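Putative branched-chain amino acid ABC transporter, periplasmic branched-chain amino acid-binding protein (Pseudomonas protegens Pf-5, PDB 4RU0) probably binds a branched-chain amino acid or related solute in the periplasm and hands it to an ABC transporter for import. Local coordinates at residues I58-Y63 with N333-V338; P219-S224 with W243-P248. All blocks are in the same frame, centred on the assembly; numbering follows the deposited sequence.

Interaction 1: I58-Y63 with N333-V338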
ATOM      1  N   ILE A  58       5.870 -15.206   0.319  1.00 51.17           N
ATOM      2  CA  ILE A  58       6.662 -16.409   0.316  1.00 61.20           C
ATOM      3  C   ILE A  58       6.725 -17.069  -1.064  1.00 62.98           C
ATOM      4  O   ILE A  58       7.802 -17.399  -1.529  1.00 56.12           O
ATOM      5  CB  ILE A  58       6.150 -17.409   1.370  1.00 63.60           C
ATOM      6  CG1 ILE A  58       6.379 -16.860   2.775  1.00 52.29           C
ATOM      7  CG2 ILE A  58       6.865 -18.738   1.240  1.00 56.33           C
ATOM      8  CD1 ILE A  58       5.488 -17.463   3.833  1.00 52.64           C
ATOM      9  N   ASP A  59       5.588 -17.200  -1.737  1.00 55.69           N
ATOM     10  CA  ASP A  59       5.575 -17.897  -3.007  1.00 63.80           C
ATOM     11  C   ASP A  59       6.414 -17.158  -4.012  1.00 64.76           C
ATOM     12  O   ASP A  59       7.132 -17.768  -4.783  1.00 61.06           O
ATOM     13  CB  ASP A  59       4.159 -18.144  -3.518  1.00 68.94           C
ATOM     14  CG  ASP A  59       3.406 -19.123  -2.666  1.00 69.99           C
ATOM     15  OD1 ASP A  59       2.168 -19.202  -2.760  1.00 70.26           O
ATOM     16  OD2 ASP A  59       4.052 -19.828  -1.882  1.00 74.25           O
ATOM     17  N   TYR A  60       6.331 -15.839  -4.014  1.00 63.73           N
ATOM     18  CA  TYR A  60       7.160 -15.071  -4.930  1.00 64.17           C
ATOM     19  C   TYR A  60       8.650 -15.231  -4.625  1.00 64.10           C
ATOM     20  O   TYR A  60       9.472 -15.246  -5.537  1.00 56.24           O
ATOM     21  CB  TYR A  60       6.751 -13.612  -5.030  1.00 52.69           C
ATOM     22  CG  TYR A  60       7.526 -12.887  -6.085  1.00 52.61           C
ATOM     23  CD1 TYR A  60       7.352 -13.180  -7.419  1.00 54.16           C
ATOM     24  CD2 TYR A  60       8.456 -11.938  -5.752  1.00 53.95           C
ATOM     25  CE1 TYR A  60       8.072 -12.525  -8.394  1.00 54.23           C
ATOM     26  CE2 TYR A  60       9.182 -11.286  -6.721  1.00 56.91           C
ATOM     27  CZ  TYR A  60       8.981 -11.586  -8.040  1.00 59.09           C
ATOM     28  OH  TYR A  60       9.707 -10.941  -8.998  1.00 52.98           O
ATOM     29  N   LEU A  61       8.990 -15.308  -3.341  1.00 54.39           N
ATOM     30  CA  LEU A  61      10.382 -15.508  -2.943  1.00 66.28           C
ATOM     31  C   LEU A  61      10.837 -16.913  -3.334  1.00 66.75           C
ATOM     32  O   LEU A  61      11.964 -17.112  -3.795  1.00 58.56           O
ATOM     33  CB  LEU A  61      10.566 -15.293  -1.436  1.00 53.32           C
ATOM     34  CG  LEU A  61      10.401 -13.874  -0.880  1.00 50.74           C
ATOM     35  CD1 LEU A  61      10.545 -13.872   0.635  1.00 49.74           C
ATOM     36  CD2 LEU A  61      11.397 -12.918  -1.509  1.00 50.11           C
ATOM     37  N   ASN A  62       9.946 -17.880  -3.140  1.00 58.64           N
ATOM     38  CA  ASN A  62      10.205 -19.257  -3.531  1.00 67.78           C
ATOM     39  C   ASN A  62      10.476 -19.346  -5.027  1.00 67.93           C
ATOM     40  O   ASN A  62      11.447 -19.969  -5.464  1.00 64.79           O
ATOM     41  CB  ASN A  62       9.018 -20.146  -3.150  1.00 62.34           C
ATOM     42  CG  ASN A  62       9.448 -21.433  -2.478  1.00 77.59           C
ATOM     43  OD1 ASN A  62      10.506 -21.986  -2.786  1.00 81.08           O
ATOM     44  ND2 ASN A  62       8.632 -21.913  -1.547  1.00 77.34           N
ATOM     45  N   TYR A  63       9.607 -18.696  -5.797  1.00 62.25           N
ATOM     46  CA  TYR A  63       9.710 -18.637  -7.250  1.00 63.55           C
ATOM     47  C   TYR A  63      11.055 -18.086  -7.713  1.00 63.51           C
ATOM     48  O   TYR A  63      11.702 -18.666  -8.581  1.00 66.59           O
ATOM     49  CB  TYR A  63       8.565 -17.785  -7.821  1.00 62.29           C
ATOM     50  CG  TYR A  63       8.733 -17.413  -9.277  1.00 63.14           C
ATOM     51  CD1 TYR A  63       8.334 -18.279 -10.286  1.00 65.60           C
ATOM     52  CD2 TYR A  63       9.290 -16.193  -9.642  1.00 61.61           C
ATOM     53  CE1 TYR A  63       8.491 -17.942 -11.619  1.00 69.30           C
ATOM     54  CE2 TYR A  63       9.451 -15.850 -10.969  1.00 62.49           C
ATOM     55  CZ  TYR A  63       9.050 -16.726 -11.953  1.00 64.92           C
ATOM     56  OH  TYR A  63       9.212 -16.381 -13.275  1.00 72.94           O
ATOM     57  N   ASN A 333       4.451  -6.464  -2.642  1.00 42.96           N
ATOM     58  CA  ASN A 333       5.336  -6.146  -1.526  1.00 43.23           C
ATOM     59  C   ASN A 333       6.699  -6.818  -1.688  1.00 47.13           C
ATOM     60  O   ASN A 333       7.740  -6.196  -1.480  1.00 48.69           O
ATOM     61  CB  ASN A 333       4.697  -6.575  -0.202  1.00 41.50           C
ATOM     62  CG  ASN A 333       5.129  -5.713   0.963  1.00 46.17           C
ATOM     63  OD1 ASN A 333       5.407  -4.525   0.801  1.00 43.48           O
ATOM     64  ND2 ASN A 333       5.192  -6.311   2.150  1.00 44.28           N
ATOM     65  N   ALA A 334       6.681  -8.090  -2.077  1.00 44.71           N
ATOM     66  CA  ALA A 334       7.901  -8.872  -2.226  1.00 45.99           C
ATOM     67  C   ALA A 334       8.700  -8.452  -3.455  1.00 46.45           C
ATOM     68  O   ALA A 334       9.929  -8.448  -3.432  1.00 48.57           O
ATOM     69  CB  ALA A 334       7.570 -10.353  -2.296  1.00 48.09           C
ATOM     70  N   ALA A 335       7.999  -8.098  -4.527  1.00 46.73           N
ATOM     71  CA  ALA A 335       8.653  -7.750  -5.781  1.00 47.40           C
ATOM     72  C   ALA A 335       9.433  -6.442  -5.668  1.00 48.60           C
ATOM     73  O   ALA A 335      10.509  -6.293  -6.259  1.00 46.23           O
ATOM     74  CB  ALA A 335       7.630  -7.655  -6.897  1.00 48.12           C
ATOM     75  N   VAL A 336       8.883  -5.501  -4.908  1.00 46.16           N
ATOM     76  CA  VAL A 336       9.508  -4.197  -4.719  1.00 43.95           C
ATOM     77  C   VAL A 336      10.878  -4.352  -4.070  1.00 42.17           C
ATOM     78  O   VAL A 336      11.863  -3.773  -4.525  1.00 45.39           O
ATOM     79  CB  VAL A 336       8.623  -3.274  -3.865  1.00 40.39           C
ATOM     80  CG1 VAL A 336       9.397  -2.048  -3.405  1.00 38.90           C
ATOM     81  CG2 VAL A 336       7.398  -2.862  -4.649  1.00 49.28           C
ATOM     82  N   ALA A 337      10.929  -5.154  -3.017  1.00 42.34           N
ATOM     83  CA  ALA A 337      12.177  -5.422  -2.327  1.00 42.48           C
ATOM     84  C   ALA A 337      13.156  -6.145  -3.248  1.00 44.30           C
ATOM     85  O   ALA A 337      14.333  -5.785  -3.317  1.00 44.30           O
ATOM     86  CB  ALA A 337      11.917  -6.233  -1.072  1.00 42.53           C
ATOM     87  N   VAL A 338      12.659  -7.153  -3.961  1.00 45.99           N
ATOM     88  CA  VAL A 338      13.474  -7.933  -4.894  1.00 48.05           C
ATOM     89  C   VAL A 338      14.107  -7.057  -5.976  1.00 48.02           C
ATOM     90  O   VAL A 338      15.297  -7.185  -6.264  1.00 60.57           O
ATOM     91  CB  VAL A 338      12.644  -9.052  -5.560  1.00 49.93           C
ATOM     92  CG1 VAL A 338      13.381  -9.633  -6.754  1.00 52.11           C
ATOM     93  CG2 VAL A 338      12.322 -10.142  -4.554  1.00 50.54           C
TER

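Interaction 2: P219-S224 with W243-P248. With P3G (3,6,9,12,15-pentaoxaheptadecane), chain C.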
ATOM      1  N   PRO A 219     -15.663   2.769  17.742  1.00 41.31           N
ATOM      2  CA  PRO A 219     -15.306   1.771  16.724  1.00 42.49           C
ATOM      3  C   PRO A 219     -16.017   1.964  15.384  1.00 47.42           C
ATOM      4  O   PRO A 219     -15.605   1.375  14.385  1.00 54.29           O
ATOM      5  CB  PRO A 219     -15.739   0.458  17.375  1.00 44.44           C
ATOM      6  CG  PRO A 219     -16.939   0.847  18.189  1.00 43.46           C
ATOM      7  CD  PRO A 219     -16.675   2.253  18.684  1.00 41.41           C
ATOM      8  N   GLY A 220     -17.071   2.772  15.362  1.00 30.58           N
ATOM      9  CA  GLY A 220     -17.766   3.062  14.121  1.00 38.83           C
ATOM     10  C   GLY A 220     -18.864   2.070  13.796  1.00 30.75           C
ATOM     11  O   GLY A 220     -19.140   1.800  12.627  1.00 30.41           O
ATOM     12  N   ASN A 221     -19.484   1.520  14.835  1.00 33.74           N
ATOM     13  CA  ASN A 221     -20.626   0.628  14.674  1.00 36.36           C
ATOM     14  C   ASN A 221     -21.894   1.408  14.373  1.00 35.98           C
ATOM     15  O   ASN A 221     -22.834   0.876  13.789  1.00 37.44           O
ATOM     16  CB  ASN A 221     -20.832  -0.214  15.937  1.00 40.22           C
ATOM     17  CG  ASN A 221     -19.862  -1.365  16.031  1.00 63.05           C
ATOM     18  OD1 ASN A 221     -19.742  -2.166  15.103  1.00 66.57           O
ATOM     19  ND2 ASN A 221     -19.155  -1.456  17.154  1.00 64.80           N
ATOM     20  N   GLU A 222     -21.915   2.670  14.792  1.00 41.22           N
ATOM     21  CA  GLU A 222     -23.078   3.529  14.607  1.00 34.54           C
ATOM     22  C   GLU A 222     -22.750   4.669  13.660  1.00 31.12           C
ATOM     23  O   GLU A 222     -21.855   5.470  13.934  1.00 44.87           O
ATOM     24  CB  GLU A 222     -23.558   4.086  15.949  1.00 36.79           C
ATOM     25  CG  GLU A 222     -25.013   3.758  16.279  1.00 51.04           C
ATOM     26  CD  GLU A 222     -25.985   4.284  15.244  1.00 52.42           C
ATOM     27  OE1 GLU A 222     -27.042   3.644  15.045  1.00 57.91           O
ATOM     28  OE2 GLU A 222     -25.698   5.339  14.633  1.00 51.67           O
ATOM     29  N   GLN A 223     -23.475   4.756  12.551  1.00 30.52           N
ATOM     30  CA  GLN A 223     -23.165   5.772  11.548  1.00 29.21           C
ATOM     31  C   GLN A 223     -24.394   6.512  11.030  1.00 31.56           C
ATOM     32  O   GLN A 223     -24.325   7.158   9.982  1.00 26.20           O
ATOM     33  CB  GLN A 223     -22.416   5.130  10.374  1.00 26.00           C
ATOM     34  CG  GLN A 223     -21.000   4.703  10.709  1.00 25.17           C
ATOM     35  CD  GLN A 223     -20.243   4.175   9.503  1.00 23.99           C
ATOM     36  OE1 GLN A 223     -20.460   4.616   8.372  1.00 22.70           O
ATOM     37  NE2 GLN A 223     -19.343   3.228   9.742  1.00 24.83           N
ATOM     38  N   SER A 224     -25.504   6.426  11.761  1.00 26.60           N
ATOM     39  CA  SER A 224     -26.766   7.002  11.301  1.00 24.75           C
ATOM     40  C   SER A 224     -26.666   8.505  11.066  1.00 33.48           C
ATOM     41  O   SER A 224     -27.217   9.018  10.093  1.00 33.16           O
ATOM     42  CB  SER A 224     -27.882   6.714  12.302  1.00 34.88           C
ATOM     43  OG  SER A 224     -28.063   5.313  12.470  1.00 37.06           O
ATOM     44  N   TRP A 243     -12.111   1.827   8.150  1.00 31.12           N
ATOM     45  CA  TRP A 243     -11.213   0.698   8.333  1.00 21.28           C
ATOM     46  C   TRP A 243     -11.849  -0.320   9.266  1.00 29.94           C
ATOM     47  O   TRP A 243     -12.553   0.043  10.211  1.00 28.90           O
ATOM     48  CB  TRP A 243      -9.864   1.172   8.877  1.00 29.73           C
ATOM     49  CG  TRP A 243      -9.017   0.067   9.400  1.00 45.99           C
ATOM     50  CD1 TRP A 243      -8.261  -0.808   8.670  1.00 38.28           C
ATOM     51  CD2 TRP A 243      -8.837  -0.291  10.773  1.00 34.38           C
ATOM     52  NE1 TRP A 243      -7.621  -1.690   9.511  1.00 43.44           N
ATOM     53  CE2 TRP A 243      -7.960  -1.394  10.807  1.00 51.53           C
ATOM     54  CE3 TRP A 243      -9.333   0.215  11.977  1.00 46.91           C
ATOM     55  CZ2 TRP A 243      -7.568  -2.002  12.002  1.00 56.76           C
ATOM     56  CZ3 TRP A 243      -8.943  -0.389  13.165  1.00 56.60           C
ATOM     57  CH2 TRP A 243      -8.070  -1.485  13.168  1.00 60.25           C
ATOM     58  N   GLY A 244     -11.618  -1.597   8.987  1.00 33.04           N
ATOM     59  CA  GLY A 244     -12.181  -2.663   9.789  1.00 27.13           C
ATOM     60  C   GLY A 244     -13.697  -2.657   9.793  1.00 41.55           C
ATOM     61  O   GLY A 244     -14.330  -2.671   8.739  1.00 42.40           O
ATOM     62  N   VAL A 245     -14.271  -2.615  10.990  1.00 36.00           N
ATOM     63  CA  VAL A 245     -15.705  -2.785  11.184  1.00 40.13           C
ATOM     64  C   VAL A 245     -16.535  -1.654  10.579  1.00 34.35           C
ATOM     65  O   VAL A 245     -17.662  -1.866  10.136  1.00 33.48           O
ATOM     66  CB  VAL A 245     -16.037  -2.891  12.679  1.00 35.46           C
ATOM     67  CG1 VAL A 245     -17.390  -3.544  12.871  1.00 37.25           C
ATOM     68  CG2 VAL A 245     -14.950  -3.677  13.408  1.00 42.25           C
ATOM     69  N   SER A 246     -15.977  -0.452  10.557  1.00 23.98           N
ATOM     70  CA  SER A 246     -16.724   0.698  10.086  1.00 21.96           C
ATOM     71  C   SER A 246     -16.987   0.627   8.581  1.00 27.56           C
ATOM     72  O   SER A 246     -17.887   1.299   8.081  1.00 19.52           O
ATOM     73  CB  SER A 246     -15.989   1.990  10.439  1.00 20.66           C
ATOM     74  OG  SER A 246     -14.654   1.965   9.973  1.00 25.00           O
ATOM     75  N   THR A 247     -16.230  -0.204   7.868  1.00 21.17           N
ATOM     76  CA  THR A 247     -16.389  -0.294   6.420  1.00 24.70           C
ATOM     77  C   THR A 247     -17.674  -1.046   6.003  1.00 28.08           C
ATOM     78  O   THR A 247     -18.468  -0.497   5.240  1.00 27.30           O
ATOM     79  CB  THR A 247     -15.144  -0.946   5.750  1.00 21.21           C
ATOM     80  OG1 THR A 247     -13.995  -0.116   5.963  1.00 20.06           O
ATOM     81  CG2 THR A 247     -15.366  -1.118   4.254  1.00 20.87           C
ATOM     82  N   PRO A 248     -17.900  -2.285   6.506  1.00 24.09           N
ATOM     83  CA  PRO A 248     -19.168  -2.931   6.134  1.00 31.89           C
ATOM     84  C   PRO A 248     -20.377  -2.187   6.680  1.00 32.28           C
ATOM     85  O   PRO A 248     -21.428  -2.162   6.038  1.00 32.01           O
ATOM     86  CB  PRO A 248     -19.063  -4.325   6.772  1.00 28.79           C
ATOM     87  CG  PRO A 248     -17.627  -4.523   7.050  1.00 28.84           C
ATOM     88  CD  PRO A 248     -17.082  -3.170   7.354  1.00 26.08           C
TER
HETATM   89  O3  P3G C 501      -1.271  -5.730   6.175  1.00 49.42           O
HETATM   90  C7  P3G C 501      -0.639  -4.469   6.050  1.00 46.71           C
HETATM   91  C8  P3G C 501      -0.825  -3.692   7.340  1.00 47.90           C
HETATM   92  O4  P3G C 501      -0.751  -2.304   7.048  1.00 43.02           O
HETATM   93  C9  P3G C 501      -1.677  -1.557   7.817  1.00 36.19           C
HETATM   94  C10 P3G C 501      -2.332  -0.549   6.900  1.00 39.48           C
HETATM   95  O5  P3G C 501      -2.683   0.601   7.649  1.00 40.72           O
HETATM   96  C11 P3G C 501      -4.026   0.977   7.423  1.00 38.41           C
HETATM   97  C12 P3G C 501      -4.436   1.998   8.467  1.00 38.05           C
HETATM   98  O6  P3G C 501      -5.645   1.587   9.078  1.00 38.26           O
HETATM   99  C13 P3G C 501      -5.905   2.296  10.267  1.00 46.25           C
HETATM  100  C14 P3G C 501      -5.521   1.432  11.442  1.00 49.62           C
HETATM  101  O7  P3G C 501      -5.433   2.239  12.606  1.00 58.17           O

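Interaction 1: I58-Y63 with N333-V338
Ala334, Ala335 and Val338 form the patch of helix 325-348 on which Tyr60 and Leu61 of helix 47-67 rest, a helix-helix packing inside one lobe of the type I periplasmic-binding-protein fold. The two short axes approach to 9.3 Å and run roughly the same way, 41° apart, and the join is wholly apolar. Ala334 comes first along the second helix: its methyl points toward the partner, and CB lies 3.9 Å from Tyr60 CD2. Such a small side chain lets the tyrosine ring lie close to the helix backbone. At Ala335 the main chain itself is reached, with CA 3.7 Å from Tyr60 CE2, while the methyl meets the same ring carbon. Tyr60 CG stands anti to the backbone N (chi1 -174°), which starts the side chain toward this helix, and the ring meets all three partners obliquely. One turn on from Ala334, bonded to it through N of Val338 and O of Ala334, Val338 aims CG2 at Tyr60 CE2. Beyond the pair, Ile300 of helix 299-309 touches Tyr60, and Phe36 of strand 34-40 touches both Leu61 and Ala337, so that strand lies against both helices. The same Val338 CG2 also meets Leu61, whose CD2 is 4.2 Å away.

Interaction 2: P219-S224 with W243-P248
Gln223 reaches from the loop 219-224 to Ser246, and both are buried in one lobe of a type I periplasmic-binding-protein fold. Its chain is extended beyond CG (chi2 -175°), and NE2 gives one bond to Ser246 O, 2.9 Å away and on a lone pair, and a second to Gly220 O at 3.2 Å. Both acceptors lie close to the plane of the amide, and OE1 takes the indole N-H of Trp227, so three bonds fix how the amide is turned. Gly220, with its positive phi, has its CA 4.8 Å from Ser246 CA, a closeness suited to a residue without a side chain. Ser246 closes a type II' turn begun at Trp243, with Gly244 at the positive-phi corner, and its OG donates to Trp243 O at 2.9 Å from above the carbonyl plane. The other flank is loose and exposed: Asn221 brings OD1 to 3.5 Å from Val245 CG1, and Pro219, after a cis peptide bond, brings its carbonyl O near Ser246 CB, 4.0 Å away. At the far end of the turn, Trp243 offers an indole face to the bound polyether, whose C14 sits 3.7 Å above the ring centre. An alanine at Trp243 would probably leave this end of the ligand without its flat support and open a gap in the pocket. Gln223 also occupies the N-cap position of helix 224-233 and rests on Val249 and Ala250 of helix 246-256, while Leu186 and His188 of strand 182-188 back Gln223 and Ser246.

How the interactions relate
Interaction 1 is a core contact and interaction 2 a partly buried one, and they share no helix or strand. Their centres stand 34 Å apart on opposite sides of the chain's centre, with nearest atoms about 15 Å from each other. In interaction 1 two long helices, distant in sequence, meet through methyls and one aromatic ring; in interaction 2 two connections that follow strands 210-216 and 237-241, which flank strand 182-188 in the sheet, are joined by one amide-to-carbonyl bond, with solvent on one flank. Their relation to the polyether also differs: interaction 2 carries a pocket residue, whereas in interaction 1 the Ala334 side chain lies about 13 Å from the ligand.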